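Local coordinates for Trp Repressor Binding Protein (Bacillus subtilis, PDB 1RLI) that is a putative NAD(P)H-dependent, FMN-containing oxidoreductase of the SsuE family, at residues D[73-78]-D[114-119]. Numbering follows the deposited sequence.
Sequences HILIFA and SVKQAY
Four backbone hydrogen bonds join residues 73-78 to 114-119, beginning with Gln117 N to His73 O at 3.0 Å. Leu75 uses both its polar backbone atoms: its N gives a nearly straight bond (174°) to Gln117 O, and its O accepts Tyr119 N at a more bent 149°. Phe77 N binds Tyr119 O from above the carbonyl plane, and the ladder runs on to Ile121. On one face of the sheet, Ile74 CG2 meets the Tyr119 ring at CE2 (3.8 Å), while Ile74 CG1 lies 3.6 Å from Gln117 OE1. The His73 ring, its CG anti to the backbone N, swings back across the Gln117 amide, planes 29° apart, with NE2 3.1 Å from Val115 O. These are neighbouring parallel strands in the central sheet of a flavodoxin-like fold, and Ile74 and Ile76 also bond through their backbones to strand 6-10 beyond. An alanine at His73 would remove the imidazole and would probably disturb the platinum site it forms with Lys5, as well as the packing on Gln117. On the other face Leu75 CD1 rests on Lys116 CD (3.9 Å), and the lysine's NZ is held by Cys72 O and Leu70 O. Farther along that face, the Phe77 ring meets Phe143 of helix 133-146.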
ATOM      1  N   HIS D  73      27.137   8.857   2.128  1.00 21.03           N
ATOM      2  CA  HIS D  73      26.008   9.753   1.903  1.00 23.46           C
ATOM      3  C   HIS D  73      24.839   9.050   1.216  1.00 20.82           C
ATOM      4  O   HIS D  73      23.680   9.428   1.398  1.00 19.52           O
ATOM      5  CB  HIS D  73      26.441  10.943   1.039  1.00 28.87           C
ATOM      6  CG  HIS D  73      25.378  11.984   0.876  1.00 31.36           C
ATOM      7  ND1 HIS D  73      24.961  12.439  -0.356  1.00 35.72           N
ATOM      8  CD2 HIS D  73      24.649  12.663   1.792  1.00 34.60           C
ATOM      9  CE1 HIS D  73      24.023  13.353  -0.193  1.00 36.02           C
ATOM     10  NE2 HIS D  73      23.815  13.509   1.102  1.00 36.49           N
ATOM     11  N   ILE D  74      25.158   8.042   0.411  1.00 17.68           N
ATOM     12  CA  ILE D  74      24.130   7.310  -0.328  1.00 18.51           C
ATOM     13  C   ILE D  74      24.096   5.873   0.154  1.00 18.41           C
ATOM     14  O   ILE D  74      25.127   5.197   0.212  1.00 20.38           O
ATOM     15  CB  ILE D  74      24.422   7.305  -1.845  1.00 21.55           C
ATOM     16  CG1 ILE D  74      24.320   8.733  -2.396  1.00 25.11           C
ATOM     17  CG2 ILE D  74      23.451   6.366  -2.555  1.00 22.33           C
ATOM     18  CD1 ILE D  74      24.847   8.869  -3.849  1.00 26.97           C
ATOM     19  N   LEU D  75      22.911   5.398   0.506  1.00 16.51           N
ATOM     20  CA  LEU D  75      22.788   4.017   0.970  1.00 17.23           C
ATOM     21  C   LEU D  75      21.851   3.228   0.068  1.00 17.64           C
ATOM     22  O   LEU D  75      20.716   3.657  -0.157  1.00 18.20           O
ATOM     23  CB  LEU D  75      22.230   3.970   2.394  1.00 18.17           C
ATOM     24  CG  LEU D  75      22.952   4.759   3.488  1.00 21.04           C
ATOM     25  CD1 LEU D  75      22.255   4.472   4.838  1.00 20.86           C
ATOM     26  CD2 LEU D  75      24.419   4.361   3.535  1.00 19.38           C
ATOM     27  N   ILE D  76      22.318   2.078  -0.424  1.00 16.97           N
ATOM     28  CA  ILE D  76      21.501   1.206  -1.266  1.00 17.53           C
ATOM     29  C   ILE D  76      21.214  -0.080  -0.505  1.00 16.19           C
ATOM     30  O   ILE D  76      22.122  -0.835  -0.175  1.00 17.13           O
ATOM     31  CB  ILE D  76      22.209   0.865  -2.603  1.00 17.58           C
ATOM     32  CG1 ILE D  76      22.445   2.164  -3.370  1.00 19.45           C
ATOM     33  CG2 ILE D  76      21.338  -0.087  -3.435  1.00 20.72           C
ATOM     34  CD1 ILE D  76      23.264   2.025  -4.642  1.00 21.88           C
ATOM     35  N   PHE D  77      19.938  -0.308  -0.205  1.00 15.23           N
ATOM     36  CA  PHE D  77      19.540  -1.505   0.535  1.00 16.46           C
ATOM     37  C   PHE D  77      19.124  -2.511  -0.501  1.00 15.98           C
ATOM     38  O   PHE D  77      18.166  -2.282  -1.228  1.00 17.37           O
ATOM     39  CB  PHE D  77      18.373  -1.166   1.456  1.00 15.65           C
ATOM     40  CG  PHE D  77      18.754  -0.255   2.580  1.00 17.41           C
ATOM     41  CD1 PHE D  77      19.158  -0.773   3.804  1.00 18.52           C
ATOM     42  CD2 PHE D  77      18.765   1.126   2.396  1.00 19.78           C
ATOM     43  CE1 PHE D  77      19.569   0.083   4.829  1.00 19.61           C
ATOM     44  CE2 PHE D  77      19.175   1.973   3.414  1.00 20.54           C
ATOM     45  CZ  PHE D  77      19.578   1.443   4.633  1.00 20.17           C
ATOM     46  N   ALA D  78      19.848  -3.622  -0.575  1.00 14.99           N
ATOM     47  CA  ALA D  78      19.553  -4.652  -1.564  1.00 16.77           C
ATOM     48  C   ALA D  78      19.065  -5.902  -0.866  1.00 17.70           C
ATOM     49  O   ALA D  78      19.734  -6.424   0.028  1.00 17.59           O
ATOM     50  CB  ALA D  78      20.807  -4.953  -2.387  1.00 17.68           C
ATOM     51  N   SER D 114      19.631  11.214   8.912  1.00 20.84           N
ATOM     52  CA  SER D 114      18.661  12.129   8.307  1.00 21.83           C
ATOM     53  C   SER D 114      19.118  12.885   7.064  1.00 24.39           C
ATOM     54  O   SER D 114      18.270  13.378   6.322  1.00 25.92           O
ATOM     55  CB  SER D 114      18.151  13.143   9.347  1.00 24.58           C
ATOM     56  OG  SER D 114      19.106  14.183   9.571  1.00 26.36           O
ATOM     57  N   VAL D 115      20.427  13.001   6.827  1.00 21.91           N
ATOM     58  CA  VAL D 115      20.882  13.702   5.632  1.00 22.98           C
ATOM     59  C   VAL D 115      21.296  12.730   4.527  1.00 24.17           C
ATOM     60  O   VAL D 115      21.786  13.146   3.477  1.00 24.99           O
ATOM     61  CB  VAL D 115      22.069  14.689   5.927  1.00 24.95           C
ATOM     62  CG1 VAL D 115      21.615  15.754   6.913  1.00 24.80           C
ATOM     63  CG2 VAL D 115      23.285  13.941   6.446  1.00 24.27           C
ATOM     64  N   LYS D 116      21.067  11.436   4.737  1.00 22.48           N
ATOM     65  CA  LYS D 116      21.444  10.449   3.724  1.00 22.18           C
ATOM     66  C   LYS D 116      20.336  10.187   2.713  1.00 21.11           C
ATOM     67  O   LYS D 116      19.174  10.470   2.970  1.00 22.56           O
ATOM     68  CB  LYS D 116      21.859   9.127   4.387  1.00 22.35           C
ATOM     69  CG  LYS D 116      23.058   9.281   5.335  1.00 22.64           C
ATOM     70  CD  LYS D 116      23.533   7.965   5.914  1.00 22.23           C
ATOM     71  CE  LYS D 116      24.611   8.186   6.992  1.00 23.76           C
ATOM     72  NZ  LYS D 116      25.837   8.878   6.465  1.00 21.71           N
ATOM     73  N   GLN D 117      20.722   9.679   1.546  1.00 22.44           N
ATOM     74  CA  GLN D 117      19.787   9.351   0.475  1.00 22.93           C
ATOM     75  C   GLN D 117      19.709   7.835   0.424  1.00 21.27           C
ATOM     76  O   GLN D 117      20.740   7.164   0.439  1.00 20.34           O
ATOM     77  CB  GLN D 117      20.302   9.881  -0.864  1.00 27.35           C
ATOM     78  CG  GLN D 117      20.410  11.397  -0.887  1.00 34.73           C
ATOM     79  CD  GLN D 117      20.946  11.918  -2.195  1.00 39.70           C
ATOM     80  OE1 GLN D 117      22.012  11.503  -2.653  1.00 45.79           O
ATOM     81  NE2 GLN D 117      20.212  12.838  -2.808  1.00 43.96           N
ATOM     82  N   ALA D 118      18.493   7.307   0.351  1.00 19.13           N
ATOM     83  CA  ALA D 118      18.304   5.860   0.336  1.00 18.01           C
ATOM     84  C   ALA D 118      17.674   5.348  -0.947  1.00 17.66           C
ATOM     85  O   ALA D 118      16.818   6.012  -1.520  1.00 16.79           O
ATOM     86  CB  ALA D 118      17.417   5.448   1.522  1.00 18.11           C
ATOM     87  N   TYR D 119      18.096   4.149  -1.356  1.00 16.19           N
ATOM     88  CA  TYR D 119      17.580   3.461  -2.543  1.00 15.31           C
ATOM     89  C   TYR D 119      17.346   2.025  -2.136  1.00 16.57           C
ATOM     90  O   TYR D 119      17.988   1.528  -1.202  1.00 15.52           O
ATOM     91  CB  TYR D 119      18.595   3.436  -3.682  1.00 16.07           C
ATOM     92  CG  TYR D 119      18.861   4.789  -4.285  1.00 19.19           C
ATOM     93  CD1 TYR D 119      18.204   5.198  -5.452  1.00 17.19           C
ATOM     94  CD2 TYR D 119      19.782   5.660  -3.694  1.00 20.79           C
ATOM     95  CE1 TYR D 119      18.471   6.452  -6.023  1.00 22.65           C
ATOM     96  CE2 TYR D 119      20.054   6.914  -4.259  1.00 20.22           C
ATOM     97  CZ  TYR D 119      19.398   7.295  -5.422  1.00 21.09           C
ATOM     98  OH  TYR D 119      19.702   8.524  -5.987  1.00 23.26           O
TER